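Local coordinates for trwC protein (Escherichia coli, PDB 1OMH) that probably nicks and processes the origin of transfer of a conjugative plasmid through its N-terminal relaxase domain, captured here bound to oriT DNA, at residues A90-A98 against F219-I229. Residues are numbered along the deposited sequence; the frame is centred on the assembly and turned at random.
Sequences APKSVSLQA and FDLAHIDRQQI. With nucleotides of chain A.
One carboxylate oxygen of Asp-220 grips Ser-93 twice at the start of helix 92-98. The backbone N of Ser-93 meets Asp-220 OD1 nearly head-on at 3.0 Å. Ser-93 OG donates to the anti lone pair of the same Asp-220 OD1 at 2.6 Å. With chi1 at 64°, the hydroxyl sits between its own backbone N and carbonyl carbon, close enough to accept from Leu-221 N as well (Ser-93 OG to Leu-221 N 2.6 Å, 165° at the hydrogen). A water accepts from Lys-92 N and lies between Asp-220 OD2 and OP1 of DT23 of chain A. Replacing Asp-220 with an alanine would probably leave the Ser-93 amide and hydroxyl without their shared acceptor and the water without its OD2 partner. The helix follows strand 81-89 of the relaxase domain's five-stranded antiparallel sheet after a two-residue link, with Pro-91 at its N-cap, and begins beside the oriT DNA. Arg-226 lays its guanidinium edge against the phosphate, Arg-226 NH2 to OP1 of DT23 of chain A at 3.1 Å, and Ile-229 CG2 covers one guanidinium face. Lys-92 NZ reaches OP1 of DC24 of chain A at 2.9 Å and also bonds Gln-159 OE1. Ile-229 CD1 presses on Ser-93 N at 3.3 Å. Pro-91 CG covers one face of the Phe-219 ring. One turn further on, His-223 NE2 donates to Gln-97 OE1 at 2.7 Å, within the imidazole plane but 42° out of the amide's.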
loop_
_atom_site.group_PDB
_atom_site.type_symbol
_atom_site.label_atom_id
_atom_site.label_comp_id
_atom_site.label_asym_id
_atom_site.label_seq_id
_atom_site.Cartn_x
_atom_site.Cartn_y
_atom_site.Cartn_z
ATOM N N ALA B 90 1.800 1.869 8.003
ATOM C CA ALA B 90 1.749 1.659 9.439
ATOM C C ALA B 90 1.537 2.966 10.192
ATOM O O ALA B 90 1.773 4.055 9.653
ATOM C CB ALA B 90 3.040 1.012 9.901
ATOM N N PRO B 91 1.047 2.875 11.440
ATOM C CA PRO B 91 0.823 4.064 12.264
ATOM C C PRO B 91 2.200 4.718 12.399
ATOM O O PRO B 91 3.210 4.028 12.312
ATOM C CB PRO B 91 0.341 3.477 13.583
ATOM C CG PRO B 91 -0.423 2.255 13.133
ATOM C CD PRO B 91 0.487 1.672 12.085
ATOM N N LYS B 92 2.246 6.028 12.605
ATOM C CA LYS B 92 3.529 6.730 12.707
ATOM C C LYS B 92 4.428 6.206 13.829
ATOM O O LYS B 92 5.625 6.032 13.627
ATOM C CB LYS B 92 3.299 8.240 12.890
ATOM C CG LYS B 92 4.586 9.071 12.906
ATOM C CD LYS B 92 5.337 9.001 11.569
ATOM C CE LYS B 92 4.506 9.591 10.423
ATOM N NZ LYS B 92 5.273 9.668 9.150
ATOM N N SER B 93 3.859 5.972 15.010
ATOM C CA SER B 93 4.652 5.463 16.134
ATOM C C SER B 93 5.340 4.160 15.757
ATOM O O SER B 93 6.468 3.896 16.178
ATOM C CB SER B 93 3.770 5.219 17.358
ATOM O OG SER B 93 2.811 4.210 17.102
ATOM N N VAL B 94 4.655 3.343 14.967
ATOM C CA VAL B 94 5.211 2.071 14.541
ATOM C C VAL B 94 6.389 2.314 13.602
ATOM O O VAL B 94 7.438 1.671 13.735
ATOM C CB VAL B 94 4.122 1.205 13.863
ATOM C CG1 VAL B 94 4.727 -0.088 13.312
ATOM C CG2 VAL B 94 3.037 0.877 14.887
ATOM N N SER B 95 6.233 3.245 12.662
ATOM C CA SER B 95 7.330 3.557 11.745
ATOM C C SER B 95 8.528 4.075 12.547
ATOM O O SER B 95 9.678 3.739 12.248
ATOM C CB SER B 95 6.905 4.618 10.716
ATOM O OG SER B 95 5.907 4.115 9.833
ATOM N N LEU B 96 8.254 4.881 13.572
ATOM C CA LEU B 96 9.315 5.447 14.410
ATOM C C LEU B 96 10.100 4.387 15.176
ATOM O O LEU B 96 11.335 4.403 15.204
ATOM C CB LEU B 96 8.722 6.444 15.407
ATOM C CG LEU B 96 8.644 7.927 15.030
ATOM C CD1 LEU B 96 8.405 8.113 13.544
ATOM C CD2 LEU B 96 7.559 8.581 15.863
ATOM N N GLN B 97 9.377 3.467 15.803
ATOM C CA GLN B 97 10.008 2.409 16.579
ATOM C C GLN B 97 10.839 1.512 15.672
ATOM O O GLN B 97 11.934 1.087 16.035
ATOM C CB GLN B 97 8.946 1.570 17.303
ATOM C CG GLN B 97 9.501 0.656 18.398
ATOM C CD GLN B 97 9.964 1.429 19.622
ATOM O OE1 GLN B 97 9.292 2.355 20.069
ATOM N NE2 GLN B 97 11.108 1.040 20.178
ATOM N N ALA B 98 10.330 1.231 14.479
ATOM C CA ALA B 98 11.056 0.369 13.557
ATOM C C ALA B 98 12.232 1.022 12.843
ATOM O O ALA B 98 13.291 0.414 12.706
ATOM C CB ALA B 98 10.099 -0.195 12.515
ATOM N N PHE B 219 -4.505 2.702 15.913
ATOM C CA PHE B 219 -3.708 2.642 17.129
ATOM C C PHE B 219 -2.280 3.117 16.892
ATOM O O PHE B 219 -1.824 3.233 15.757
ATOM C CB PHE B 219 -3.644 1.211 17.672
ATOM C CG PHE B 219 -2.828 0.277 16.823
ATOM C CD1 PHE B 219 -3.428 -0.468 15.817
ATOM C CD2 PHE B 219 -1.454 0.155 17.021
ATOM C CE1 PHE B 219 -2.682 -1.319 15.014
ATOM C CE2 PHE B 219 -0.691 -0.696 16.220
ATOM C CZ PHE B 219 -1.307 -1.439 15.212
ATOM N N ASP B 220 -1.589 3.391 17.992
ATOM C CA ASP B 220 -0.194 3.811 17.977
ATOM C C ASP B 220 0.423 3.168 19.211
ATOM O O ASP B 220 -0.298 2.726 20.107
ATOM C CB ASP B 220 -0.080 5.336 18.071
ATOM C CG ASP B 220 0.019 5.999 16.710
ATOM O OD1 ASP B 220 1.023 5.762 16.002
ATOM O OD2 ASP B 220 -0.908 6.753 16.352
ATOM N N LEU B 221 1.747 3.093 19.250
ATOM C CA LEU B 221 2.422 2.521 20.401
ATOM C C LEU B 221 2.166 3.463 21.577
ATOM O O LEU B 221 2.387 4.668 21.474
ATOM C CB LEU B 221 3.915 2.393 20.117
ATOM C CG LEU B 221 4.234 1.548 18.878
ATOM C CD1 LEU B 221 5.741 1.461 18.690
ATOM C CD2 LEU B 221 3.637 0.158 19.039
ATOM N N ALA B 222 1.704 2.906 22.693
ATOM C CA ALA B 222 1.373 3.690 23.884
ATOM C C ALA B 222 2.461 4.598 24.470
ATOM O O ALA B 222 2.145 5.592 25.120
ATOM C CB ALA B 222 0.842 2.760 24.977
ATOM N N HIS B 223 3.730 4.281 24.247
ATOM C CA HIS B 223 4.793 5.107 24.819
ATOM C C HIS B 223 5.211 6.320 23.984
ATOM O O HIS B 223 6.142 7.038 24.353
ATOM C CB HIS B 223 6.023 4.249 25.130
ATOM C CG HIS B 223 6.570 3.519 23.941
ATOM N ND1 HIS B 223 5.894 2.491 23.324
ATOM C CD2 HIS B 223 7.738 3.664 23.272
ATOM C CE1 HIS B 223 6.627 2.028 22.323
ATOM N NE2 HIS B 223 7.748 2.722 22.272
ATOM N N ILE B 224 4.529 6.551 22.864
ATOM C CA ILE B 224 4.846 7.692 22.010
ATOM C C ILE B 224 3.580 8.536 21.897
ATOM O O ILE B 224 2.555 8.056 21.410
ATOM C CB ILE B 224 5.314 7.220 20.613
ATOM C CG1 ILE B 224 6.549 6.326 20.763
ATOM C CG2 ILE B 224 5.641 8.418 19.732
ATOM C CD1 ILE B 224 7.078 5.763 19.461
ATOM N N ASP B 225 3.646 9.788 22.348
ATOM C CA ASP B 225 2.464 10.647 22.322
ATOM C C ASP B 225 2.193 11.366 21.007
ATOM O O ASP B 225 3.014 11.354 20.089
ATOM C CB ASP B 225 2.504 11.671 23.471
ATOM C CG ASP B 225 3.604 12.701 23.313
ATOM O OD1 ASP B 225 3.859 13.143 22.174
ATOM O OD2 ASP B 225 4.204 13.094 24.337
ATOM N N ARG B 226 1.027 12.000 20.944
ATOM C CA ARG B 226 0.579 12.723 19.762
ATOM C C ARG B 226 1.510 13.835 19.286
ATOM O O ARG B 226 1.737 13.975 18.088
ATOM C CB ARG B 226 -0.832 13.268 20.018
ATOM C CG ARG B 226 -1.368 14.295 19.014
ATOM C CD ARG B 226 -1.316 13.850 17.552
ATOM N NE ARG B 226 -1.745 12.472 17.328
ATOM C CZ ARG B 226 -1.991 11.957 16.125
ATOM N NH1 ARG B 226 -1.864 12.704 15.036
ATOM N NH2 ARG B 226 -2.335 10.685 16.004
ATOM N N GLN B 227 2.052 14.627 20.203
ATOM C CA GLN B 227 2.939 15.708 19.785
ATOM C C GLN B 227 4.188 15.158 19.106
ATOM O O GLN B 227 4.689 15.740 18.148
ATOM C CB GLN B 227 3.335 16.585 20.976
ATOM C CG GLN B 227 2.161 17.275 21.675
ATOM C CD GLN B 227 1.361 18.195 20.765
ATOM N N GLN B 228 4.683 14.029 19.604
ATOM C CA GLN B 228 5.871 13.396 19.044
ATOM C C GLN B 228 5.533 12.830 17.670
ATOM O O GLN B 228 6.348 12.878 16.746
ATOM C CB GLN B 228 6.371 12.293 19.998
ATOM C CG GLN B 228 6.681 12.843 21.394
ATOM C CD GLN B 228 6.938 11.769 22.445
ATOM O OE1 GLN B 228 6.276 10.732 22.469
ATOM N NE2 GLN B 228 7.890 12.030 23.333
ATOM N N ILE B 229 4.323 12.295 17.539
ATOM C CA ILE B 229 3.870 11.740 16.267
ATOM C C ILE B 229 3.835 12.862 15.228
ATOM O O ILE B 229 4.389 12.731 14.131
ATOM C CB ILE B 229 2.446 11.132 16.406
ATOM C CG1 ILE B 229 2.510 9.804 17.164
ATOM C CG2 ILE B 229 1.802 10.966 15.056
ATOM C CD1 ILE B 229 3.478 8.806 16.587
ATOM P P DT A 23 -2.535 10.189 12.080
ATOM O OP1 DT A 23 -1.928 9.467 13.225
ATOM O OP2 DT A 23 -3.164 11.513 12.296
ATOM O "O5'" DT A 23 -1.469 10.284 10.888
ATOM C "C5'" DT A 23 -0.145 10.857 11.083
ATOM C "C4'" DT A 23 0.879 10.055 10.303
ATOM O "O4'" DT A 23 0.664 8.673 10.615
ATOM C "C3'" DT A 23 0.898 10.175 8.767
ATOM O "O3'" DT A 23 2.259 10.541 8.488
ATOM C "C2'" DT A 23 1.163 8.754 8.298
ATOM C "C1'" DT A 23 0.873 7.863 9.491
ATOM N N1 DT A 23 -0.180 6.831 9.460
ATOM C C2 DT A 23 -0.192 5.909 8.443
ATOM O O2 DT A 23 0.532 5.986 7.466
ATOM N N3 DT A 23 -1.086 4.881 8.619
ATOM C C4 DT A 23 -1.963 4.707 9.677
ATOM O O4 DT A 23 -2.678 3.708 9.717
ATOM C C5 DT A 23 -1.943 5.759 10.671
ATOM C C7 DT A 23 -2.872 5.686 11.842
ATOM C C6 DT A 23 -1.078 6.759 10.504
ATOM P P DC A 24 2.661 11.587 7.334
ATOM O OP1 DC A 24 4.088 11.248 7.094
ATOM O OP2 DC A 24 2.291 12.953 7.789
ATOM O "O5'" DC A 24 1.797 11.227 6.042
ATOM C "C5'" DC A 24 2.145 10.164 5.140
ATOM C "C4'" DC A 24 1.045 10.017 4.114
ATOM O "O4'" DC A 24 -0.210 9.998 4.825
ATOM C "C3'" DC A 24 0.954 11.175 3.112
ATOM O "O3'" DC A 24 1.271 10.546 1.852
ATOM C "C2'" DC A 24 -0.543 11.354 2.906
ATOM C "C1'" DC A 24 -1.204 10.667 4.079
ATOM N N1 DC A 24 -2.074 11.428 4.987
ATOM C C2 DC A 24 -3.361 11.744 4.545
ATOM O O2 DC A 24 -3.670 11.469 3.382
ATOM N N3 DC A 24 -4.230 12.334 5.396
ATOM C C4 DC A 24 -3.848 12.619 6.642
ATOM N N4 DC A 24 -4.746 13.171 7.460
ATOM C C5 DC A 24 -2.527 12.347 7.108
ATOM C C6 DC A 24 -1.677 11.767 6.251
HETATM O O HOH W 1 0.004 7.428 13.609
#